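Local coordinates for protein single-stranded-DNA-specific exonuclease RecJ (Thermus thermophilus, PDB 2ZXR) that degrades single-stranded DNA in the 5' to 3' direction as an exonuclease that depends on divalent metal ions, at residues L194-H199 with P205-Y210; A354-V359 with P424-A429; L388-G393 with G399-E404; L463-P468 with R528-L533. All coordinates share one frame; numbering follows the deposited sequence.

Overall arrangement
From the N terminus, contact 1 comes first: the helix carrying L194-H199 is met by the proline-rich turn P205-Y210 that follows it, a short loop within the DHH domain. Contact 2 closes the next and longer loop, bringing the end of helix 341-355 against the start of strand 426-433. Contact 3 is nested inside that loop, as the hairpin at the edge of the DHHA1 sheet. Contact 4 opens only after contact 2 has closed and joins strand 462-466 to the chain leaving strand 517-528. Contacts 2 and 4 reach neighbouring strands of one sheet, with centres about 20 Å apart; contacts 1 and 4 lie farthest apart, about 51 Å between centres.

Contact 1 of 4, residues L194-H199 with P205-Y210; sequences LLWALH and PPPLEY
The imidazole ND1 of H199 donates a hydrogen bond to P205 O at 3.0 Å, and the bond is close to straight, 162° at the hydrogen. It meets the carbonyl almost end-on, and the oxygen lies in the ring plane of H199. CG sits beside the backbone N and anti to the carbonyl carbon (chi1 -83°), which swings the ring toward the turn; its ND1 edge faces that carbonyl while one face receives P207, with P207 CB 3.8 Å from H199 CE1 and offset toward the rim. One turn earlier on the helix, W196 lays a face of its indole against two prolines. P207 CD comes to 3.7 Å from W196 CG, and P206 CA and CB cover the same side, CB toward the rim of the indole, 3.8 Å from W196 CE2. The proline-rich connection to helix 211-220 here covers a flank of helix 187-201, within the DHH domain. P207 is the centre of an inverse gamma turn; its CD meets W196 and its CB meets H199. L195 points at the turn as well. Its CD2 methyl sits over the centre of the Y210 ring in a CH-pi contact, 3.8 Å from the centroid and 12° off the normal, and touches P207 CB at 3.9 Å. Beyond the segments, L195 packs on I91 of helix 83-98, and the Y210 ring meets W245.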
loop_
_atom_site.group_PDB
_atom_site.type_symbol
_atom_site.label_atom_id
_atom_site.label_comp_id
_atom_site.label_asym_id
_atom_site.label_seq_id
_atom_site.Cartn_x
_atom_site.Cartn_y
_atom_site.Cartn_z
ATOM N N LEU A 194 -13.753 8.198 22.048
ATOM C CA LEU A 194 -14.087 8.365 23.456
ATOM C C LEU A 194 -14.435 9.816 23.756
ATOM O O LEU A 194 -15.435 10.087 24.435
ATOM C CB LEU A 194 -12.915 7.928 24.344
ATOM C CG LEU A 194 -13.124 8.000 25.867
ATOM C CD1 LEU A 194 -14.322 7.126 26.262
ATOM C CD2 LEU A 194 -11.851 7.515 26.609
ATOM N N LEU A 195 -13.616 10.761 23.287
ATOM C CA LEU A 195 -13.931 12.166 23.530
ATOM C C LEU A 195 -15.301 12.474 22.884
ATOM O O LEU A 195 -16.120 13.212 23.438
ATOM C CB LEU A 195 -12.855 13.085 22.921
ATOM C CG LEU A 195 -13.122 14.598 23.033
ATOM C CD1 LEU A 195 -13.224 14.991 24.495
ATOM C CD2 LEU A 195 -12.020 15.378 22.329
ATOM N N TRP A 196 -15.542 11.888 21.711
ATOM C CA TRP A 196 -16.787 12.100 20.967
ATOM C C TRP A 196 -17.996 11.528 21.743
ATOM O O TRP A 196 -19.061 12.162 21.829
ATOM C CB TRP A 196 -16.665 11.437 19.593
ATOM C CG TRP A 196 -17.746 11.763 18.590
ATOM C CD1 TRP A 196 -19.009 12.220 18.845
ATOM C CD2 TRP A 196 -17.662 11.596 17.171
ATOM N NE1 TRP A 196 -19.713 12.343 17.668
ATOM C CE2 TRP A 196 -18.907 11.966 16.628
ATOM C CE3 TRP A 196 -16.649 11.161 16.305
ATOM C CZ2 TRP A 196 -19.176 11.918 15.255
ATOM C CZ3 TRP A 196 -16.919 11.115 14.928
ATOM C CH2 TRP A 196 -18.176 11.493 14.425
ATOM N N ALA A 197 -17.825 10.328 22.290
ATOM C CA ALA A 197 -18.875 9.695 23.079
ATOM C C ALA A 197 -19.228 10.605 24.262
ATOM O O ALA A 197 -20.396 10.776 24.589
ATOM C CB ALA A 197 -18.404 8.324 23.573
ATOM N N LEU A 198 -18.217 11.190 24.900
ATOM C CA LEU A 198 -18.449 12.096 26.021
ATOM C C LEU A 198 -19.219 13.355 25.563
ATOM O O LEU A 198 -20.114 13.833 26.259
ATOM C CB LEU A 198 -17.115 12.508 26.663
ATOM C CG LEU A 198 -17.204 13.557 27.789
ATOM C CD1 LEU A 198 -18.038 13.015 28.957
ATOM C CD2 LEU A 198 -15.810 13.935 28.262
ATOM N N HIS A 199 -18.841 13.906 24.409
ATOM C CA HIS A 199 -19.525 15.084 23.863
ATOM C C HIS A 199 -20.993 14.771 23.623
ATOM O O HIS A 199 -21.877 15.589 23.884
ATOM C CB HIS A 199 -18.878 15.522 22.547
ATOM C CG HIS A 199 -17.678 16.384 22.745
ATOM N ND1 HIS A 199 -17.433 17.504 21.983
ATOM C CD2 HIS A 199 -16.709 16.352 23.693
ATOM C CE1 HIS A 199 -16.375 18.135 22.460
ATOM N NE2 HIS A 199 -15.918 17.454 23.498
ATOM N N PRO A 205 -21.553 19.124 20.151
ATOM C CA PRO A 205 -21.316 18.643 18.793
ATOM C C PRO A 205 -20.050 17.786 18.700
ATOM O O PRO A 205 -19.216 17.777 19.617
ATOM C CB PRO A 205 -21.157 19.926 17.981
ATOM C CG PRO A 205 -21.551 21.058 18.919
ATOM C CD PRO A 205 -21.208 20.549 20.274
ATOM N N PRO A 206 -19.900 17.045 17.590
ATOM C CA PRO A 206 -18.739 16.182 17.330
ATOM C C PRO A 206 -17.449 17.028 17.460
ATOM O O PRO A 206 -17.356 18.130 16.918
ATOM C CB PRO A 206 -18.974 15.731 15.897
ATOM C CG PRO A 206 -20.481 15.666 15.803
ATOM C CD PRO A 206 -20.910 16.909 16.522
ATOM N N PRO A 207 -16.447 16.526 18.185
ATOM C CA PRO A 207 -15.177 17.240 18.383
ATOM C C PRO A 207 -14.277 17.147 17.149
ATOM O O PRO A 207 -13.160 16.641 17.242
ATOM C CB PRO A 207 -14.571 16.508 19.567
ATOM C CG PRO A 207 -14.926 15.087 19.243
ATOM C CD PRO A 207 -16.403 15.197 18.827
ATOM N N LEU A 208 -14.759 17.634 16.007
ATOM C CA LEU A 208 -14.012 17.558 14.762
ATOM C C LEU A 208 -12.663 18.288 14.736
ATOM O O LEU A 208 -11.782 17.903 13.967
ATOM C CB LEU A 208 -14.892 18.026 13.584
ATOM C CG LEU A 208 -16.203 17.237 13.407
ATOM C CD1 LEU A 208 -16.854 17.602 12.089
ATOM C CD2 LEU A 208 -15.913 15.748 13.420
ATOM N N GLU A 209 -12.487 19.320 15.559
ATOM C CA GLU A 209 -11.211 20.017 15.566
ATOM C C GLU A 209 -10.074 19.113 16.098
ATOM O O GLU A 209 -8.914 19.468 15.998
ATOM C CB GLU A 209 -11.303 21.344 16.360
ATOM C CG GLU A 209 -11.375 21.190 17.868
ATOM C CD GLU A 209 -11.582 22.506 18.620
ATOM O OE1 GLU A 209 -10.946 23.524 18.252
ATOM O OE2 GLU A 209 -12.373 22.516 19.611
ATOM N N TYR A 210 -10.406 17.921 16.604
ATOM C CA TYR A 210 -9.399 16.975 17.125
ATOM C C TYR A 210 -9.083 15.893 16.098
ATOM O O TYR A 210 -8.275 14.976 16.350
ATOM C CB TYR A 210 -9.924 16.301 18.401
ATOM C CG TYR A 210 -10.030 17.241 19.568
ATOM C CD1 TYR A 210 -8.956 17.417 20.419
ATOM C CD2 TYR A 210 -11.208 17.980 19.804
ATOM C CE1 TYR A 210 -9.022 18.299 21.491
ATOM C CE2 TYR A 210 -11.289 18.872 20.877
ATOM C CZ TYR A 210 -10.187 19.024 21.718
ATOM O OH TYR A 210 -10.209 19.897 22.779
#

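Contact 2 of 4, residues A354-V359 with P424-A429; sequences ATLRPV and PVREVA
L356 reaches over R426 with one methyl: its CD2 lies 3.9 Å from R426 CB, the two side chains crossing at about a right angle. The other methyl, CD1, lies near the plane of the R426 guanidinium, at its edge on the NE side, while the arginine chain, bent at chi3 (72°), carries the terminal nitrogens farther off. L356 is the first residue past helix 341-355 to leave helical geometry, and its positive phi of 60° marks the place where the chain turns out of the helix. The same residue presents its carbonyl to the P424 ring, with L356 O 3.8 Å from P424 CB. The next residue, R357, brings its guanidinium to the same proline: NH1 comes to 3.6 Å of P424 CD, again with the side chains nearly perpendicular. The arginine gets there by a bend at chi2 (-66°), although its CB points away from the second segment. No hydrogen bond joins the two segments directly. The polar groups are tied through others instead: R357 NH1 forms a salt bridge with D423, and R4 NH1 hydrogen-bonds both L356 O and P424 O, bridging the two backbones. The contact thus lies where the chain leaving helix 341-355, part of the DHHA1 domain, meets the chain entering strand 426-433, which pairs with strand 5-9; P424 also packs on L372 and A373, and R426 on V5 of the N-terminal strand.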
loop_
_atom_site.group_PDB
_atom_site.type_symbol
_atom_site.label_atom_id
_atom_site.label_comp_id
_atom_site.label_asym_id
_atom_site.label_seq_id
_atom_site.Cartn_x
_atom_site.Cartn_y
_atom_site.Cartn_z
ATOM N N ALA A 354 16.089 -4.880 2.029
ATOM C CA ALA A 354 17.184 -5.030 1.087
ATOM C C ALA A 354 17.426 -6.506 0.859
ATOM O O ALA A 354 17.997 -6.924 -0.143
ATOM C CB ALA A 354 18.455 -4.405 1.688
ATOM N N THR A 355 16.930 -7.285 1.799
ATOM C CA THR A 355 17.183 -8.710 1.856
ATOM C C THR A 355 16.007 -9.691 1.677
ATOM O O THR A 355 16.194 -10.848 1.265
ATOM C CB THR A 355 17.873 -8.916 3.227
ATOM O OG1 THR A 355 19.226 -9.334 3.037
ATOM C CG2 THR A 355 17.084 -9.835 4.097
ATOM N N LEU A 356 14.803 -9.244 1.997
ATOM C CA LEU A 356 13.634 -10.113 1.914
ATOM C C LEU A 356 13.814 -11.333 2.833
ATOM O O LEU A 356 13.514 -12.465 2.453
ATOM C CB LEU A 356 13.413 -10.561 0.469
ATOM C CG LEU A 356 12.157 -10.013 -0.228
ATOM C CD1 LEU A 356 11.846 -8.575 0.207
ATOM C CD2 LEU A 356 12.357 -10.114 -1.727
ATOM N N ARG A 357 14.314 -11.084 4.044
ATOM C CA ARG A 357 14.531 -12.131 5.041
ATOM C C ARG A 357 14.149 -11.613 6.431
ATOM O O ARG A 357 14.205 -10.415 6.701
ATOM C CB ARG A 357 16.003 -12.539 5.094
ATOM C CG ARG A 357 16.570 -13.169 3.849
ATOM C CD ARG A 357 15.941 -14.500 3.586
ATOM N NE ARG A 357 16.535 -15.116 2.410
ATOM C CZ ARG A 357 16.199 -16.312 1.946
ATOM N NH1 ARG A 357 15.269 -17.024 2.572
ATOM N NH2 ARG A 357 16.778 -16.780 0.850
ATOM N N PRO A 358 13.753 -12.521 7.332
ATOM C CA PRO A 358 13.388 -12.102 8.685
ATOM C C PRO A 358 14.673 -11.514 9.291
ATOM O O PRO A 358 15.780 -11.983 8.975
ATOM C CB PRO A 358 12.984 -13.415 9.356
ATOM C CG PRO A 358 12.568 -14.296 8.214
ATOM C CD PRO A 358 13.569 -13.971 7.144
ATOM N N VAL A 359 14.555 -10.484 10.125
ATOM C CA VAL A 359 15.747 -9.902 10.721
ATOM C C VAL A 359 15.566 -9.793 12.218
ATOM O O VAL A 359 14.507 -9.383 12.713
ATOM C CB VAL A 359 16.080 -8.509 10.104
ATOM C CG1 VAL A 359 17.290 -7.862 10.812
ATOM C CG2 VAL A 359 16.406 -8.680 8.625
ATOM N N PRO A 424 10.826 -16.439 1.695
ATOM C CA PRO A 424 9.782 -15.414 1.529
ATOM C C PRO A 424 9.856 -14.894 0.084
ATOM O O PRO A 424 10.934 -14.887 -0.512
ATOM C CB PRO A 424 10.192 -14.327 2.533
ATOM C CG PRO A 424 10.955 -15.109 3.603
ATOM C CD PRO A 424 11.770 -16.077 2.771
ATOM N N VAL A 425 8.719 -14.467 -0.466
ATOM C CA VAL A 425 8.659 -13.902 -1.818
ATOM C C VAL A 425 7.892 -12.580 -1.790
ATOM O O VAL A 425 6.957 -12.418 -1.007
ATOM C CB VAL A 425 7.943 -14.856 -2.821
ATOM C CG1 VAL A 425 8.758 -16.118 -2.998
ATOM C CG2 VAL A 425 6.518 -15.178 -2.325
ATOM N N ARG A 426 8.292 -11.639 -2.642
ATOM C CA ARG A 426 7.636 -10.331 -2.714
ATOM C C ARG A 426 6.760 -10.292 -3.964
ATOM O O ARG A 426 7.147 -10.783 -5.025
ATOM C CB ARG A 426 8.691 -9.204 -2.769
ATOM C CG ARG A 426 8.117 -7.794 -2.942
ATOM C CD ARG A 426 9.051 -6.681 -2.414
ATOM N NE ARG A 426 10.245 -6.442 -3.234
ATOM C CZ ARG A 426 10.255 -5.790 -4.401
ATOM N NH1 ARG A 426 11.399 -5.632 -5.068
ATOM N NH2 ARG A 426 9.127 -5.286 -4.906
ATOM N N GLU A 427 5.559 -9.752 -3.826
ATOM C CA GLU A 427 4.669 -9.629 -4.974
ATOM C C GLU A 427 4.520 -8.156 -5.365
ATOM O O GLU A 427 4.547 -7.281 -4.505
ATOM C CB GLU A 427 3.279 -10.185 -4.674
ATOM C CG GLU A 427 2.252 -9.671 -5.693
ATOM C CD GLU A 427 0.872 -10.289 -5.567
ATOM O OE1 GLU A 427 0.735 -11.505 -5.855
ATOM O OE2 GLU A 427 -0.075 -9.555 -5.188
ATOM N N VAL A 428 4.421 -7.896 -6.665
ATOM C CA VAL A 428 4.190 -6.548 -7.181
ATOM C C VAL A 428 2.848 -6.710 -7.885
ATOM O O VAL A 428 2.731 -7.490 -8.830
ATOM C CB VAL A 428 5.238 -6.105 -8.216
ATOM C CG1 VAL A 428 4.882 -4.719 -8.732
ATOM C CG2 VAL A 428 6.630 -6.083 -7.590
ATOM N N ALA A 429 1.833 -6.016 -7.394
ATOM C CA ALA A 429 0.491 -6.096 -7.956
ATOM C C ALA A 429 0.298 -5.021 -9.034
ATOM O O ALA A 429 0.436 -3.828 -8.782
ATOM C CB ALA A 429 -0.554 -5.939 -6.836
#

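Contact 3 of 4, residues L388-G393 with G399-E404; sequences LLRYGG and GFAMDE
R390 lays its guanidinium over A401: the methyl CB of A401 stands under the centre of the group, 3.7 Å from R390 CZ. Bends at chi2 and chi3 fold its chain back over the neighbouring strand. On the opposite face of the sheet Y391 and F400 are paired at a non-hydrogen-bonded position; both hold CG between the backbone N and the carbonyl carbon (chi1 74° and 60°), and their CB atoms touch at 3.5 Å while the rings lead away from the partner strand. F400 packs on F410 of helix 407-419. L388 joins the F400 side by its CD2 methyl, which lies 3.7 Å from F400 CD1 and 3.6 Å from M402 SD, between ring and thioether. The backbones form an antiparallel hairpin of strands 390-393 and 397-401, with 390-393 at the edge of the five-stranded sheet of the DHHA1 domain. G392 and G399 hydrogen-bond each other in both directions, G392 N to G399 O at 2.9 Å and G399 N to G392 O at 2.8 Å. A401 is held differently: its N gives to R390 O at 3.0 Å, while its O takes L389 N, one residue earlier, at 3.1 Å, from above the carbonyl plane. The chemistry is therefore divided: backbone bonds set the register, mostly apolar groups face the helices, with the Y391 hydroxyl bonded to R382 of helix 377-383, and the guanidinium face meets its alanine by van der Waals contact.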
loop_
_atom_site.group_PDB
_atom_site.type_symbol
_atom_site.label_atom_id
_atom_site.label_comp_id
_atom_site.label_asym_id
_atom_site.label_seq_id
_atom_site.Cartn_x
_atom_site.Cartn_y
_atom_site.Cartn_z
ATOM N N LEU A 388 15.315 -16.474 26.441
ATOM C CA LEU A 388 14.970 -15.068 26.624
ATOM C C LEU A 388 14.485 -14.659 27.998
ATOM O O LEU A 388 13.884 -15.453 28.717
ATOM C CB LEU A 388 13.911 -14.694 25.584
ATOM C CG LEU A 388 14.225 -15.185 24.171
ATOM C CD1 LEU A 388 13.046 -14.886 23.241
ATOM C CD2 LEU A 388 15.502 -14.520 23.677
ATOM N N LEU A 389 14.742 -13.407 28.352
ATOM C CA LEU A 389 14.305 -12.874 29.628
ATOM C C LEU A 389 12.828 -12.513 29.516
ATOM O O LEU A 389 12.085 -12.522 30.505
ATOM C CB LEU A 389 15.130 -11.633 29.987
ATOM C CG LEU A 389 16.605 -11.963 30.204
ATOM C CD1 LEU A 389 17.410 -10.687 30.429
ATOM C CD2 LEU A 389 16.720 -12.926 31.425
ATOM N N ARG A 390 12.408 -12.180 28.302
ATOM C CA ARG A 390 11.019 -11.831 28.039
ATOM C C ARG A 390 10.918 -11.498 26.565
ATOM O O ARG A 390 11.927 -11.160 25.925
ATOM C CB ARG A 390 10.602 -10.618 28.859
ATOM C CG ARG A 390 11.604 -9.496 28.791
ATOM C CD ARG A 390 10.923 -8.161 28.829
ATOM N NE ARG A 390 11.248 -7.361 27.646
ATOM C CZ ARG A 390 11.919 -6.210 27.682
ATOM N NH1 ARG A 390 12.343 -5.727 28.847
ATOM N NH2 ARG A 390 12.154 -5.530 26.558
ATOM N N TYR A 391 9.711 -11.608 26.024
ATOM C CA TYR A 391 9.489 -11.313 24.614
ATOM C C TYR A 391 8.000 -11.157 24.336
ATOM O O TYR A 391 7.152 -11.586 25.136
ATOM C CB TYR A 391 10.043 -12.434 23.740
ATOM C CG TYR A 391 9.216 -13.707 23.734
ATOM C CD1 TYR A 391 9.179 -14.553 24.846
ATOM C CD2 TYR A 391 8.502 -14.087 22.596
ATOM C CE1 TYR A 391 8.457 -15.750 24.820
ATOM C CE2 TYR A 391 7.775 -15.283 22.550
ATOM C CZ TYR A 391 7.758 -16.112 23.663
ATOM O OH TYR A 391 7.057 -17.303 23.610
ATOM N N GLY A 392 7.695 -10.556 23.194
ATOM C CA GLY A 392 6.314 -10.366 22.799
ATOM C C GLY A 392 6.248 -9.813 21.390
ATOM O O GLY A 392 7.267 -9.401 20.842
ATOM N N GLY A 393 5.057 -9.812 20.797
ATOM C CA GLY A 393 4.921 -9.287 19.454
ATOM C C GLY A 393 3.920 -10.053 18.612
ATOM O O GLY A 393 3.110 -10.822 19.137
ATOM N N GLY A 399 9.544 -8.042 19.921
ATOM C CA GLY A 399 10.622 -7.486 20.714
ATOM C C GLY A 399 10.979 -8.457 21.827
ATOM O O GLY A 399 10.165 -9.312 22.194
ATOM N N PHE A 400 12.191 -8.339 22.359
ATOM C CA PHE A 400 12.606 -9.215 23.440
ATOM C C PHE A 400 13.775 -8.637 24.194
ATOM O O PHE A 400 14.271 -7.572 23.854
ATOM C CB PHE A 400 12.939 -10.627 22.906
ATOM C CG PHE A 400 14.065 -10.681 21.880
ATOM C CD1 PHE A 400 15.362 -11.055 22.259
ATOM C CD2 PHE A 400 13.825 -10.399 20.536
ATOM C CE1 PHE A 400 16.410 -11.150 21.297
ATOM C CE2 PHE A 400 14.852 -10.484 19.583
ATOM C CZ PHE A 400 16.152 -10.864 19.967
ATOM N N ALA A 401 14.173 -9.317 25.264
ATOM C CA ALA A 401 15.324 -8.924 26.040
ATOM C C ALA A 401 16.043 -10.261 26.205
ATOM O O ALA A 401 15.400 -11.326 26.213
ATOM C CB ALA A 401 14.907 -8.337 27.396
ATOM N N MET A 402 17.363 -10.215 26.349
ATOM C CA MET A 402 18.145 -11.433 26.452
ATOM C C MET A 402 19.602 -11.140 26.798
ATOM O O MET A 402 20.161 -10.109 26.408
ATOM C CB MET A 402 18.093 -12.171 25.111
ATOM C CG MET A 402 19.085 -13.308 24.950
ATOM S SD MET A 402 19.077 -14.041 23.274
ATOM C CE MET A 402 20.306 -13.039 22.456
ATOM N N ASP A 403 20.222 -12.058 27.530
ATOM C CA ASP A 403 21.613 -11.892 27.896
ATOM C C ASP A 403 22.389 -12.098 26.596
ATOM O O ASP A 403 22.260 -13.139 25.953
ATOM C CB ASP A 403 22.001 -12.945 28.937
ATOM C CG ASP A 403 23.376 -12.706 29.507
ATOM O OD1 ASP A 403 24.346 -12.705 28.730
ATOM O OD2 ASP A 403 23.486 -12.514 30.729
ATOM N N GLU A 404 23.179 -11.107 26.193
ATOM C CA GLU A 404 23.931 -11.241 24.947
ATOM C C GLU A 404 24.866 -12.451 24.894
ATOM O O GLU A 404 25.303 -12.861 23.813
ATOM C CB GLU A 404 24.715 -9.958 24.664
ATOM C CG GLU A 404 23.817 -8.752 24.461
ATOM C CD GLU A 404 24.592 -7.480 24.088
ATOM O OE1 GLU A 404 25.834 -7.468 24.226
ATOM O OE2 GLU A 404 23.956 -6.491 23.660
#

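Contact 4 of 4, residues L463-P468 with R528-L533; sequences LLFGAP and RKPEAL
F465 extends its ring toward P530 by holding CG anti to the backbone N (chi1 -172°), with chi2 at -84° setting the ring across the line of the chain. Its outer corner then meets the proline: F465 CE2 lies 3.3 Å from P530 CG, and CZ lies 3.6 Å from the same carbon. The two side chains cross at about a right angle, with the CG corner of the pyrrolidine coming obliquely at the ring. Two residues earlier on strand 462-466, L463 keeps CG anti to its N (chi1 173°) and carries its CD2 methyl to 4.2 Å from L533 CD1, a looser apolar touch. Strand 462-466 belongs to the large mixed sheet to which the OB domain contributes most strands, and 528-533 is the chain leaving strand 517-528 of that sheet. Between them in the sheet runs strand 503-514, so the meeting is made over the sheet's surface by side chains alone. The chain leaving the strand is held from within: R528 NH2 donates to A532 O at 2.7 Å, and E531 CB lies over the centre of the guanidinium, 3.7 Å from R528 CZ. R528 NH1 and E531 OE2 form a charge-only salt bridge at 3.4 Å, no N-H pointing at the oxygen. R528 NE forms a salt bridge with E504, and the F465 ring takes a cation-pi contact from R640. The contact is thus purely apolar, while its polar bonds run within 528-533 and to strand 503-514, consistent with their holding the backbone on either side of P530.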
loop_
_atom_site.group_PDB
_atom_site.type_symbol
_atom_site.label_atom_id
_atom_site.label_comp_id
_atom_site.label_asym_id
_atom_site.label_seq_id
_atom_site.Cartn_x
_atom_site.Cartn_y
_atom_site.Cartn_z
ATOM N N LEU A 463 1.510 -1.427 -15.703
ATOM C CA LEU A 463 2.553 -2.171 -16.359
ATOM C C LEU A 463 2.811 -1.494 -17.690
ATOM O O LEU A 463 1.872 -1.138 -18.388
ATOM C CB LEU A 463 2.089 -3.607 -16.572
ATOM C CG LEU A 463 2.982 -4.539 -17.392
ATOM C CD1 LEU A 463 4.256 -4.888 -16.591
ATOM C CD2 LEU A 463 2.190 -5.812 -17.724
ATOM N N LEU A 464 4.080 -1.272 -18.001
ATOM C CA LEU A 464 4.497 -0.712 -19.272
ATOM C C LEU A 464 5.417 -1.799 -19.821
ATOM O O LEU A 464 6.007 -2.581 -19.044
ATOM C CB LEU A 464 5.270 0.591 -19.129
ATOM C CG LEU A 464 4.455 1.817 -18.722
ATOM C CD1 LEU A 464 3.982 1.645 -17.273
ATOM C CD2 LEU A 464 5.313 3.076 -18.863
ATOM N N PHE A 465 5.536 -1.859 -21.143
ATOM C CA PHE A 465 6.335 -2.901 -21.771
ATOM C C PHE A 465 6.897 -2.425 -23.094
ATOM O O PHE A 465 6.238 -1.676 -23.820
ATOM C CB PHE A 465 5.454 -4.129 -22.007
ATOM C CG PHE A 465 6.206 -5.341 -22.489
ATOM C CD1 PHE A 465 6.498 -5.515 -23.839
ATOM C CD2 PHE A 465 6.655 -6.299 -21.587
ATOM C CE1 PHE A 465 7.240 -6.636 -24.289
ATOM C CE2 PHE A 465 7.397 -7.427 -22.023
ATOM C CZ PHE A 465 7.686 -7.585 -23.379
ATOM N N GLY A 466 8.117 -2.853 -23.407
ATOM C CA GLY A 466 8.706 -2.470 -24.675
ATOM C C GLY A 466 10.208 -2.338 -24.741
ATOM O O GLY A 466 10.948 -2.758 -23.836
ATOM N N ALA A 467 10.661 -1.763 -25.849
ATOM C CA ALA A 467 12.077 -1.535 -26.056
ATOM C C ALA A 467 12.251 -0.084 -25.659
ATOM O O ALA A 467 11.646 0.808 -26.244
ATOM C CB ALA A 467 12.456 -1.748 -27.522
ATOM N N PRO A 468 13.059 0.165 -24.627
ATOM C CA PRO A 468 13.301 1.525 -24.150
ATOM C C PRO A 468 13.951 2.366 -25.229
ATOM O O PRO A 468 14.673 1.834 -26.072
ATOM C CB PRO A 468 14.220 1.307 -22.954
ATOM C CG PRO A 468 14.977 0.062 -23.341
ATOM C CD PRO A 468 13.904 -0.813 -23.921
ATOM N N ARG A 528 12.473 -4.665 -15.142
ATOM C CA ARG A 528 13.155 -5.925 -15.424
ATOM C C ARG A 528 13.059 -6.427 -16.870
ATOM O O ARG A 528 12.287 -5.921 -17.685
ATOM C CB ARG A 528 12.577 -7.015 -14.523
ATOM C CG ARG A 528 11.153 -7.394 -14.921
ATOM C CD ARG A 528 10.557 -8.513 -14.075
ATOM N NE ARG A 528 9.274 -8.964 -14.619
ATOM C CZ ARG A 528 8.549 -9.959 -14.112
ATOM N NH1 ARG A 528 8.975 -10.613 -13.042
ATOM N NH2 ARG A 528 7.397 -10.299 -14.672
ATOM N N LYS A 529 13.864 -7.437 -17.175
ATOM C CA LYS A 529 13.817 -8.069 -18.482
ATOM C C LYS A 529 12.530 -8.867 -18.313
ATOM O O LYS A 529 12.292 -9.427 -17.249
ATOM C CB LYS A 529 15.014 -9.003 -18.665
ATOM C CG LYS A 529 14.870 -10.015 -19.796
ATOM C CD LYS A 529 16.126 -10.888 -19.913
ATOM C CE LYS A 529 16.007 -11.902 -21.041
ATOM N NZ LYS A 529 14.789 -12.744 -20.881
ATOM N N PRO A 530 11.680 -8.923 -19.346
ATOM C CA PRO A 530 10.416 -9.668 -19.241
ATOM C C PRO A 530 10.575 -11.051 -18.621
ATOM O O PRO A 530 11.545 -11.744 -18.884
ATOM C CB PRO A 530 9.935 -9.721 -20.689
ATOM C CG PRO A 530 10.487 -8.434 -21.261
ATOM C CD PRO A 530 11.885 -8.418 -20.712
ATOM N N GLU A 531 9.623 -11.454 -17.790
ATOM C CA GLU A 531 9.695 -12.759 -17.144
ATOM C C GLU A 531 8.314 -13.319 -16.856
ATOM O O GLU A 531 7.298 -12.812 -17.341
ATOM C CB GLU A 531 10.466 -12.654 -15.822
ATOM C CG GLU A 531 11.899 -12.157 -15.986
ATOM C CD GLU A 531 12.588 -11.836 -14.662
ATOM O OE1 GLU A 531 13.714 -11.276 -14.699
ATOM O OE2 GLU A 531 12.009 -12.141 -13.592
ATOM N N ALA A 532 8.290 -14.373 -16.049
ATOM C CA ALA A 532 7.042 -15.003 -15.662
ATOM C C ALA A 532 6.149 -13.858 -15.220
ATOM O O ALA A 532 6.619 -12.913 -14.575
ATOM C CB ALA A 532 7.277 -15.978 -14.497
ATOM N N LEU A 533 4.873 -13.933 -15.581
ATOM C CA LEU A 533 3.918 -12.895 -15.228
ATOM C C LEU A 533 2.660 -13.608 -14.769
ATOM O O LEU A 533 2.023 -14.282 -15.558
ATOM C CB LEU A 533 3.628 -12.047 -16.462
ATOM C CG LEU A 533 3.224 -10.584 -16.281
ATOM C CD1 LEU A 533 2.833 -9.991 -17.646
ATOM C CD2 LEU A 533 2.075 -10.492 -15.292
#